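Putative peptidase (Clostridium acetobutylicum, PDB 3K9T) probably acts in the biosynthesis of modified polysaccharides, binding one zinc ion per subunit, and is not expected to have peptidase activity despite its aminopeptidase-like domain. Local coordinates at residues 202-207 with 249-254; 269-274 with 404-409; 277-282 with 343-348; 349-354 with 414-419. One frame throughout, in Å; residues are numbered along the deposited sequence.

Interaction 1: 202-207 with 249-254; sequences ALITFI and LVATCV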
# COMPACT_ATOMS: atom_id res chain seq x y z
N ALA A 202 17.79 -34.10 7.60
CA ALA A 202 18.02 -34.28 9.04
C ALA A 202 17.08 -33.42 9.87
O ALA A 202 16.60 -33.88 10.90
CB ALA A 202 19.46 -34.07 9.44
N LEU A 203 16.76 -32.20 9.40
CA LEU A 203 15.87 -31.31 10.17
C LEU A 203 14.46 -31.87 10.31
O LEU A 203 13.92 -31.95 11.40
CB LEU A 203 15.83 -29.89 9.58
CG LEU A 203 14.74 -28.96 10.12
CD1 LEU A 203 15.14 -28.60 11.49
CD2 LEU A 203 14.50 -27.69 9.29
N ILE A 204 13.85 -32.21 9.19
CA ILE A 204 12.49 -32.72 9.14
C ILE A 204 12.42 -34.01 9.98
O ILE A 204 11.44 -34.23 10.68
CB ILE A 204 12.10 -32.90 7.63
CG1 ILE A 204 11.89 -31.52 6.99
CG2 ILE A 204 10.91 -33.67 7.39
CD1 ILE A 204 10.95 -30.71 7.68
N THR A 205 13.49 -34.81 9.97
CA THR A 205 13.52 -36.02 10.78
C THR A 205 13.32 -35.67 12.26
O THR A 205 12.45 -36.24 12.94
CB THR A 205 14.79 -36.84 10.52
OG1 THR A 205 14.73 -37.29 9.16
CG2 THR A 205 14.88 -38.07 11.47
N PHE A 206 14.08 -34.69 12.73
CA PHE A 206 13.98 -34.26 14.12
C PHE A 206 12.70 -33.49 14.47
O PHE A 206 12.24 -33.56 15.60
CB PHE A 206 15.26 -33.54 14.56
CG PHE A 206 16.35 -34.50 14.96
CD1 PHE A 206 17.10 -35.16 14.00
CD2 PHE A 206 16.57 -34.80 16.29
CE1 PHE A 206 18.07 -36.07 14.37
CE2 PHE A 206 17.54 -35.70 16.67
CZ PHE A 206 18.31 -36.33 15.71
N ILE A 207 12.11 -32.79 13.52
CA ILE A 207 10.83 -32.16 13.76
C ILE A 207 9.82 -33.28 13.96
O ILE A 207 9.11 -33.26 14.95
CB ILE A 207 10.39 -31.22 12.64
CG1 ILE A 207 11.30 -29.99 12.66
CG2 ILE A 207 8.90 -30.80 12.82
CD1 ILE A 207 11.33 -29.28 11.36
N LEU A 249 5.39 -26.62 4.16
CA LEU A 249 6.71 -26.02 4.03
C LEU A 249 7.67 -27.03 3.41
O LEU A 249 7.66 -28.18 3.80
CB LEU A 249 7.25 -25.60 5.42
CG LEU A 249 6.70 -24.35 6.11
CD1 LEU A 249 7.23 -24.27 7.53
CD2 LEU A 249 7.04 -23.10 5.32
N VAL A 250 8.49 -26.60 2.45
CA VAL A 250 9.54 -27.42 1.90
C VAL A 250 10.86 -27.00 2.63
O VAL A 250 11.27 -25.83 2.62
CB VAL A 250 9.70 -27.23 0.39
CG1 VAL A 250 10.93 -27.98 -0.11
CG2 VAL A 250 8.42 -27.64 -0.40
N ALA A 251 11.52 -27.97 3.27
CA ALA A 251 12.71 -27.69 4.03
C ALA A 251 13.94 -28.08 3.22
O ALA A 251 14.12 -29.23 2.81
CB ALA A 251 12.70 -28.45 5.35
N THR A 252 14.81 -27.10 2.99
CA THR A 252 16.07 -27.34 2.35
C THR A 252 17.02 -26.24 2.78
O THR A 252 16.57 -25.21 3.28
CB THR A 252 15.92 -27.35 0.83
OG1 THR A 252 17.21 -27.52 0.26
CG2 THR A 252 15.30 -26.07 0.29
N CYS A 253 18.32 -26.48 2.64
CA CYS A 253 19.34 -25.47 2.92
C CYS A 253 19.18 -24.80 4.27
O CYS A 253 19.26 -23.58 4.37
CB CYS A 253 19.32 -24.39 1.82
SG CYS A 253 19.71 -25.04 0.17
N VAL A 254 18.97 -25.62 5.30
CA VAL A 254 18.63 -25.11 6.61
C VAL A 254 19.78 -25.19 7.61
O VAL A 254 19.55 -24.98 8.82
CB VAL A 254 17.39 -25.85 7.19
CG1 VAL A 254 16.12 -25.45 6.46
CG2 VAL A 254 17.61 -27.36 7.19

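Interaction 2: 269-274 with 404-409; sequences DAEIDK and SLLDIA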
# COMPACT_ATOMS: atom_id res chain seq x y z
N ASP A 269 -0.06 -14.19 1.03
CA ASP A 269 -0.59 -13.86 2.36
C ASP A 269 -1.43 -14.98 2.98
O ASP A 269 -2.32 -14.70 3.80
CB ASP A 269 -1.39 -12.54 2.28
CG ASP A 269 -2.57 -12.62 1.33
OD1 ASP A 269 -2.73 -13.65 0.59
OD2 ASP A 269 -3.34 -11.63 1.34
N ALA A 270 -1.15 -16.24 2.61
CA ALA A 270 -1.85 -17.41 3.19
C ALA A 270 -1.50 -17.49 4.66
O ALA A 270 -0.56 -16.84 5.12
CB ALA A 270 -1.45 -18.70 2.49
N GLU A 271 -2.24 -18.30 5.41
CA GLU A 271 -1.99 -18.39 6.84
C GLU A 271 -0.54 -18.75 7.17
O GLU A 271 0.08 -18.09 8.05
CB GLU A 271 -2.94 -19.36 7.51
CG GLU A 271 -2.87 -19.20 9.01
CD GLU A 271 -3.75 -20.17 9.77
OE1 GLU A 271 -4.72 -20.69 9.16
OE2 GLU A 271 -3.47 -20.35 11.00
N ILE A 272 0.02 -19.71 6.45
CA ILE A 272 1.41 -20.12 6.68
C ILE A 272 2.39 -18.95 6.44
O ILE A 272 3.32 -18.78 7.20
CB ILE A 272 1.81 -21.41 5.87
CG1 ILE A 272 3.18 -21.93 6.29
CG2 ILE A 272 1.77 -21.16 4.37
CD1 ILE A 272 3.31 -22.21 7.77
N ASP A 273 2.16 -18.12 5.43
CA ASP A 273 3.02 -16.94 5.16
C ASP A 273 2.98 -15.98 6.32
O ASP A 273 4.03 -15.48 6.78
CB ASP A 273 2.55 -16.16 3.93
CG ASP A 273 2.62 -16.96 2.64
OD1 ASP A 273 3.66 -17.63 2.40
OD2 ASP A 273 1.63 -16.93 1.87
N LYS A 274 1.75 -15.71 6.78
CA LYS A 274 1.52 -14.77 7.87
C LYS A 274 2.15 -15.33 9.13
O LYS A 274 2.75 -14.58 9.90
CB LYS A 274 0.02 -14.49 8.03
CG LYS A 274 -0.61 -13.80 6.82
CD LYS A 274 -1.05 -12.39 7.02
CE LYS A 274 -2.54 -12.35 7.47
NZ LYS A 274 -3.25 -11.03 7.10
N SER A 404 -8.42 -13.89 14.61
CA SER A 404 -7.56 -14.95 15.15
C SER A 404 -6.53 -14.28 16.03
O SER A 404 -6.34 -13.07 15.97
CB SER A 404 -6.84 -15.70 14.00
OG SER A 404 -5.88 -14.87 13.30
N LEU A 405 -5.84 -15.06 16.85
CA LEU A 405 -4.77 -14.52 17.67
C LEU A 405 -3.63 -13.93 16.81
O LEU A 405 -2.98 -12.95 17.20
CB LEU A 405 -4.21 -15.60 18.61
CG LEU A 405 -5.12 -16.19 19.68
CD1 LEU A 405 -4.28 -17.03 20.61
CD2 LEU A 405 -5.81 -15.08 20.46
N LEU A 406 -3.41 -14.52 15.63
CA LEU A 406 -2.39 -14.06 14.69
C LEU A 406 -2.82 -12.69 14.17
O LEU A 406 -1.99 -11.77 14.01
CB LEU A 406 -2.22 -15.07 13.54
CG LEU A 406 -1.04 -14.88 12.57
CD1 LEU A 406 0.26 -14.90 13.31
CD2 LEU A 406 -1.07 -15.90 11.39
N ASP A 407 -4.11 -12.53 13.95
CA ASP A 407 -4.66 -11.23 13.53
C ASP A 407 -4.39 -10.16 14.56
O ASP A 407 -4.01 -9.03 14.23
CB ASP A 407 -6.17 -11.33 13.28
CG ASP A 407 -6.52 -12.12 12.01
OD1 ASP A 407 -5.68 -12.25 11.08
OD2 ASP A 407 -7.67 -12.59 11.95
N ILE A 408 -4.56 -10.52 15.82
CA ILE A 408 -4.42 -9.59 16.93
C ILE A 408 -2.92 -9.30 17.09
O ILE A 408 -2.51 -8.14 17.25
CB ILE A 408 -5.13 -10.15 18.21
CG1 ILE A 408 -6.64 -10.35 17.95
CG2 ILE A 408 -4.96 -9.24 19.41
CD1 ILE A 408 -7.32 -11.29 18.95
N ALA A 409 -2.09 -10.33 16.97
CA ALA A 409 -0.65 -10.14 17.09
C ALA A 409 -0.19 -9.18 16.01
O ALA A 409 0.58 -8.27 16.28
CB ALA A 409 0.08 -11.45 17.00
O HOH W 1 -3.66 -10.05 9.44

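Interaction 3: 277-282 with 343-348; sequences EKVLMH and YKTYLE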
# COMPACT_ATOMS: atom_id res chain seq x y z
N GLU A 277 6.13 -15.25 8.81
CA GLU A 277 6.72 -13.90 8.84
C GLU A 277 6.58 -13.28 10.23
O GLU A 277 7.46 -12.56 10.66
CB GLU A 277 6.14 -13.00 7.75
CG GLU A 277 6.44 -13.52 6.32
CD GLU A 277 5.53 -12.89 5.29
OE1 GLU A 277 5.27 -11.68 5.40
OE2 GLU A 277 5.07 -13.61 4.37
N LYS A 278 5.52 -13.64 10.96
CA LYS A 278 5.31 -13.16 12.32
C LYS A 278 6.30 -13.78 13.30
O LYS A 278 6.75 -13.10 14.23
CB LYS A 278 3.86 -13.43 12.78
CG LYS A 278 3.43 -12.69 14.06
CD LYS A 278 3.62 -11.17 13.94
CE LYS A 278 2.92 -10.45 15.08
NZ LYS A 278 3.45 -9.10 15.33
N VAL A 279 6.66 -15.05 13.10
CA VAL A 279 7.70 -15.68 13.91
C VAL A 279 9.06 -15.00 13.65
O VAL A 279 9.76 -14.58 14.60
CB VAL A 279 7.78 -17.21 13.69
CG1 VAL A 279 8.99 -17.78 14.39
CG2 VAL A 279 6.45 -17.95 14.17
N LEU A 280 9.40 -14.81 12.38
CA LEU A 280 10.69 -14.15 12.01
C LEU A 280 10.80 -12.74 12.56
O LEU A 280 11.86 -12.32 13.12
CB LEU A 280 10.88 -14.14 10.49
CG LEU A 280 11.07 -15.54 9.85
CD1 LEU A 280 10.97 -15.44 8.34
CD2 LEU A 280 12.41 -16.22 10.29
N MSE A 281 9.70 -12.00 12.42
CA MSE A 281 9.64 -10.60 12.84
C MSE A 281 10.09 -10.40 14.31
O MSE A 281 10.75 -9.41 14.67
CB MSE A 281 8.21 -10.13 12.64
CG MSE A 281 7.96 -8.71 13.05
SE MSE A 281 6.12 -8.21 12.64
CE MSE A 281 5.94 -8.91 10.79
N HIS A 282 9.74 -11.35 15.16
CA HIS A 282 9.98 -11.21 16.58
C HIS A 282 11.06 -12.12 17.10
O HIS A 282 11.31 -12.16 18.27
CB HIS A 282 8.68 -11.44 17.35
CG HIS A 282 7.67 -10.37 17.13
ND1 HIS A 282 7.72 -9.17 17.79
CD2 HIS A 282 6.59 -10.31 16.30
CE1 HIS A 282 6.71 -8.42 17.40
NE2 HIS A 282 6.01 -9.08 16.50
N TYR A 343 15.78 -25.43 13.51
CA TYR A 343 14.88 -26.36 14.17
C TYR A 343 13.95 -25.65 15.16
O TYR A 343 12.76 -25.88 15.17
CB TYR A 343 15.73 -27.41 14.85
CG TYR A 343 15.12 -28.24 15.93
CD1 TYR A 343 14.40 -29.39 15.63
CD2 TYR A 343 15.34 -27.94 17.27
CE1 TYR A 343 13.89 -30.19 16.62
CE2 TYR A 343 14.81 -28.74 18.28
CZ TYR A 343 14.10 -29.87 17.94
OH TYR A 343 13.60 -30.68 18.92
N LYS A 344 14.54 -24.79 15.98
CA LYS A 344 13.80 -23.92 16.90
C LYS A 344 12.73 -23.11 16.13
O LYS A 344 11.57 -22.99 16.56
CB LYS A 344 14.83 -23.03 17.63
CG LYS A 344 14.30 -21.88 18.47
CD LYS A 344 15.31 -21.48 19.57
CE LYS A 344 16.31 -20.42 19.16
NZ LYS A 344 15.69 -19.08 19.17
N THR A 345 13.10 -22.58 14.97
CA THR A 345 12.17 -21.72 14.22
C THR A 345 10.98 -22.53 13.67
O THR A 345 9.82 -22.11 13.74
CB THR A 345 12.88 -20.92 13.13
OG1 THR A 345 14.00 -20.17 13.69
CG2 THR A 345 11.88 -19.99 12.46
N TYR A 346 11.29 -23.69 13.13
CA TYR A 346 10.27 -24.59 12.65
C TYR A 346 9.34 -24.96 13.79
O TYR A 346 8.12 -24.96 13.62
CB TYR A 346 10.87 -25.86 11.96
CG TYR A 346 11.10 -25.72 10.46
CD1 TYR A 346 12.18 -25.02 9.95
CD2 TYR A 346 10.25 -26.35 9.55
CE1 TYR A 346 12.38 -24.92 8.56
CE2 TYR A 346 10.44 -26.26 8.17
CZ TYR A 346 11.50 -25.54 7.68
OH TYR A 346 11.70 -25.45 6.31
N LEU A 347 9.89 -25.28 14.96
CA LEU A 347 9.04 -25.62 16.11
C LEU A 347 8.14 -24.44 16.53
O LEU A 347 6.98 -24.63 16.93
CB LEU A 347 9.89 -26.12 17.29
CG LEU A 347 10.52 -27.52 17.16
CD1 LEU A 347 11.12 -27.95 18.47
CD2 LEU A 347 9.50 -28.55 16.69
N GLU A 348 8.68 -23.22 16.44
CA GLU A 348 7.92 -22.01 16.81
C GLU A 348 6.80 -21.76 15.81
O GLU A 348 5.69 -21.32 16.17
CB GLU A 348 8.84 -20.79 16.86
CG GLU A 348 8.20 -19.56 17.55
CD GLU A 348 7.80 -19.83 18.97
OE1 GLU A 348 8.54 -20.58 19.65
OE2 GLU A 348 6.75 -19.31 19.42

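Interaction 4: 349-354 with 414-419; sequences VIYTIE and MEFRRI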
# COMPACT_ATOMS: atom_id res chain seq x y z
N VAL A 349 7.12 -22.02 14.55
CA VAL A 349 6.11 -21.98 13.52
C VAL A 349 4.98 -22.94 13.86
O VAL A 349 3.82 -22.53 13.83
CB VAL A 349 6.70 -22.24 12.14
CG1 VAL A 349 5.61 -22.55 11.11
CG2 VAL A 349 7.52 -21.03 11.73
N ILE A 350 5.33 -24.18 14.24
CA ILE A 350 4.36 -25.24 14.52
C ILE A 350 3.56 -24.89 15.76
O ILE A 350 2.35 -25.02 15.75
CB ILE A 350 5.01 -26.65 14.63
CG1 ILE A 350 5.46 -27.13 13.24
CG2 ILE A 350 4.02 -27.63 15.24
CD1 ILE A 350 6.37 -28.41 13.19
N TYR A 351 4.24 -24.41 16.79
CA TYR A 351 3.55 -23.88 17.98
C TYR A 351 2.53 -22.81 17.56
O TYR A 351 1.43 -22.79 18.07
CB TYR A 351 4.56 -23.28 18.97
CG TYR A 351 3.94 -22.60 20.19
CD1 TYR A 351 3.45 -21.28 20.12
CD2 TYR A 351 3.86 -23.25 21.41
CE1 TYR A 351 2.90 -20.66 21.23
CE2 TYR A 351 3.31 -22.63 22.54
CZ TYR A 351 2.84 -21.34 22.45
OH TYR A 351 2.29 -20.73 23.55
N THR A 352 2.88 -21.92 16.63
CA THR A 352 1.96 -20.85 16.21
C THR A 352 0.75 -21.43 15.44
O THR A 352 -0.41 -21.05 15.66
CB THR A 352 2.70 -19.76 15.39
OG1 THR A 352 3.85 -19.31 16.13
CG2 THR A 352 1.80 -18.57 15.11
N ILE A 353 1.03 -22.35 14.53
CA ILE A 353 -0.00 -23.01 13.77
C ILE A 353 -1.02 -23.63 14.70
O ILE A 353 -2.21 -23.47 14.52
CB ILE A 353 0.58 -24.13 12.89
CG1 ILE A 353 1.38 -23.56 11.73
CG2 ILE A 353 -0.52 -25.08 12.36
CD1 ILE A 353 2.27 -24.62 11.08
N GLU A 354 -0.52 -24.34 15.71
CA GLU A 354 -1.37 -25.08 16.63
C GLU A 354 -2.21 -24.20 17.55
O GLU A 354 -3.36 -24.51 17.81
CB GLU A 354 -0.47 -25.97 17.48
CG GLU A 354 0.06 -27.16 16.75
CD GLU A 354 -0.93 -28.28 16.67
OE1 GLU A 354 -1.53 -28.59 17.72
OE2 GLU A 354 -1.12 -28.85 15.56
N MSE A 414 2.41 -6.90 18.38
CA MSE A 414 3.03 -7.64 19.47
C MSE A 414 3.39 -9.04 19.00
O MSE A 414 2.84 -9.57 18.04
CB MSE A 414 2.13 -7.69 20.71
CG MSE A 414 1.79 -6.34 21.32
SE MSE A 414 0.59 -6.59 22.79
CE MSE A 414 0.70 -4.92 23.70
N GLU A 415 4.33 -9.62 19.72
CA GLU A 415 4.75 -10.98 19.52
C GLU A 415 3.61 -11.98 19.80
O GLU A 415 2.79 -11.81 20.70
CB GLU A 415 5.94 -11.23 20.43
CG GLU A 415 6.74 -12.42 20.03
CD GLU A 415 6.48 -13.56 20.93
OE1 GLU A 415 6.62 -13.31 22.14
OE2 GLU A 415 6.17 -14.66 20.42
N PHE A 416 3.59 -13.06 19.03
CA PHE A 416 2.49 -14.00 19.08
C PHE A 416 2.29 -14.63 20.46
O PHE A 416 1.18 -14.65 20.96
CB PHE A 416 2.64 -15.09 18.01
CG PHE A 416 1.49 -16.10 18.02
CD1 PHE A 416 0.31 -15.85 17.38
CD2 PHE A 416 1.61 -17.28 18.73
CE1 PHE A 416 -0.72 -16.76 17.43
CE2 PHE A 416 0.58 -18.19 18.79
CZ PHE A 416 -0.58 -17.93 18.16
N ARG A 417 3.34 -15.14 21.08
CA ARG A 417 3.16 -15.74 22.40
C ARG A 417 2.57 -14.79 23.45
O ARG A 417 1.86 -15.22 24.33
CB ARG A 417 4.45 -16.34 22.92
CG ARG A 417 4.89 -17.55 22.13
CD ARG A 417 5.59 -18.51 23.02
NE ARG A 417 6.19 -19.61 22.28
CZ ARG A 417 6.40 -20.83 22.79
NH1 ARG A 417 6.01 -21.12 24.03
NH2 ARG A 417 6.98 -21.76 22.03
N ARG A 418 2.87 -13.51 23.34
CA ARG A 418 2.32 -12.52 24.28
C ARG A 418 0.79 -12.46 24.19
O ARG A 418 0.07 -12.38 25.20
CB ARG A 418 2.87 -11.16 23.92
CG ARG A 418 2.87 -10.23 25.03
CD ARG A 418 3.61 -8.98 24.66
NE ARG A 418 3.15 -7.93 25.54
CZ ARG A 418 3.27 -6.64 25.29
NH1 ARG A 418 3.85 -6.24 24.17
NH2 ARG A 418 2.81 -5.76 26.19
N ILE A 419 0.32 -12.49 22.96
CA ILE A 419 -1.09 -12.51 22.68
C ILE A 419 -1.69 -13.83 23.17
O ILE A 419 -2.73 -13.82 23.80
CB ILE A 419 -1.33 -12.28 21.19
CG1 ILE A 419 -0.77 -10.88 20.79
CG2 ILE A 419 -2.80 -12.45 20.86
CD1 ILE A 419 -1.25 -9.74 21.65

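Interaction 1: 202-207 with 249-254
Helix-on-sheet packing in the core of the aminopeptidase-like domain brings Leu203 and Ile204 of helix 194-211 against Ala251 and Val254 of the segment 249-254, which begins on strand 245-250. All four residues are buried, and the contact is purely apolar. Ile204 meets Ala251 with its longer branch. Ile204 CG1 lies 3.6 Å from Ala251 CB, and Ile204 CD1 is almost as near to that same methyl, at 3.7 Å. Ala251 CB therefore rests against the CG1-CD1 bond of Ile204. Leu203 packs on Val254, three residues beyond Ala251. The CD2 methyl of Leu203 lies 3.8 Å from Val254 CG2 and 4.0 Å from Val254 CG1, so it touches both branches of the valine. The two side chains cross at about a right angle. CG of Leu203 is anti to the backbone N (chi1 169°), which carries the CD2 methyl out to both Val254 and Ala251. Leu203 CD2 reaches Ala251 CB at a looser 4.4 Å. Val254 itself lies about 10 Å, side chain to side chain, from the zinc ligand Asp196, which belongs to the same helix 194-211. The backbone N of Val254 is bound by Ser199 OG, also on that helix. Tyr343 and Tyr346 of helix 336-355 pack beside Leu203 and Ala251, while Phe222 and Phe224 of strand 219-225 adjoin Ile204.

Interaction 2: 269-274 with 404-409
The first turns of helices 271-282 and 405-412 approach each other, with Lys274 and Leu406 nearest at 7.9 Å between their CA atoms. The contact joins the aminopeptidase-like domain to the permutated winged helix-turn-helix domain. Leu406 carries it. Its CD2 methyl lies 3.8 Å from Lys274 CB and 4.2 Å from the carbonyl O of Glu271, one turn earlier. A chi1 of -170° swings Leu406 CG opposite its own N and sends the isobutyl group across to the other helix. Bends at chi2 and chi3 of Lys274 bring its NZ round to the side of Asp407. Glu271 adds the flank of its CG, while its carboxylate binds Asn356 ND2. The side-chain O of Asn356 in turn accepts from Leu406 N, so one asparagine links both helix starts. Ser404 and Asp407 form a capping box. Asp407 N donates to Ser404 OG at 3.0 Å, and Ser404 N donates to Asp407 OD2 at 3.1 Å in a nearly straight bond (169°), from above the carboxylate plane. The other oxygen of Asp407 faces the lysine. Lys274 NZ and Asp407 OD1 are 4.8 Å apart, so the opposite charges do not touch. A water spans them, accepting from Lys274 NZ at 2.6 Å and donating weakly to Asp407 OD1 at 3.4 Å.

Interaction 3: 277-282 with 343-348
Val279 of helix 271-282 packs against Thr345 and Glu348, which lie one turn apart on helix 336-355. These three residues bury the largest areas of the contact. The two short helical segments pass 10.2 Å apart at their axes, with 129° between their directions. The CG1 methyl of Val279 does most of the touching. It sits 3.7 Å from CG of Glu348 and 3.9 Å from Glu348 CB, against the aliphatic root of the acid. Val279 CG1 also lies 4.1 Å from the CG2 methyl of Thr345. The second valine methyl, CG2 of Val279, lies 4.0 Å from the backbone O of Glu348. A bend at chi2 (60°), following a chi1 of -167° that extends CG toward the valine, lets Glu348 present its methylenes. The bend takes the carboxylate away from the valine, to a salt bridge with Arg417 NE of the winged helix-turn-helix domain. Thr345 divides its two branches in a similar way. Its OG1 binds the carbonyl O of Asp341, one turn back, and its methyl is left for Val279 and, more distantly, for CD2 of Leu280. The side chains of both polar residues thus give only carbon to this contact. The two helices of the aminopeptidase-like domain meet here by apolar packing, while the charge of Glu348 is used to tie in the C-terminal domain.

Interaction 4: 349-354 with 414-419
Tyr351 and Arg417 lie face to face, the guanidinium flat on the phenol ring with only 7° between the planes. Arg417 CZ stands 3.5 Å from the centroid of the Tyr351 ring, 10° off its normal, so the cation-pi contact is centred. Arg417 NH1 comes down near Tyr351 CE2 at 3.4 Å, NH2 lies toward CD2, and NE toward CE1. Bonds to other groups probably fix the rotation of the guanidinium: besides its salt bridge through NE, its NH1 binds Asn6 OD1 and Tyr421 OH. The tyrosine hydroxyl is held by Glu3 OE2. A second pair packs beside the first. Thr352 sets its CG2 methyl over the face of Phe416, 3.6 Å from the ring centroid and just 2° off the normal. This is a CH-pi contact, with the two side chains running past each other in opposite directions. The same rotamer that aims the methyl at the ring turns Thr352 OG1 to the carbonyl O of Glu348. Tyr351 CE1 meets the edge of the Phe416 ring, 4.2 Å from CE2, and so links the two pairs. The start of helix 416-428 is capped by Glu415, whose OE2 accepts from Arg417 N at 2.9 Å. The result is a buried interdomain interface, where the last long helix of the aminopeptidase-like domain receives a helix of the permutated winged helix-turn-helix domain.

Interaction 1 lies near the centre of the chain, where strand 245-250 of the mixed sheet meets helix 194-211. The other three gather to one side, interaction 4 being about 9 Å, centre to centre, from both 2 and 3. Interactions 2 and 3 share helix 271-282, and 3 and 4 share helix 336-355. Along the chain, interaction 1 closes first, 3 is nested inside the loop closed by 2, and 2 and 4 alternate. Helix 336-355 also packs on interaction 1 through Tyr343, Tyr346 and Ile350. It therefore runs from the domain core to the junction where consecutive helices 405-412 and 416-428 of the C-terminal domain dock.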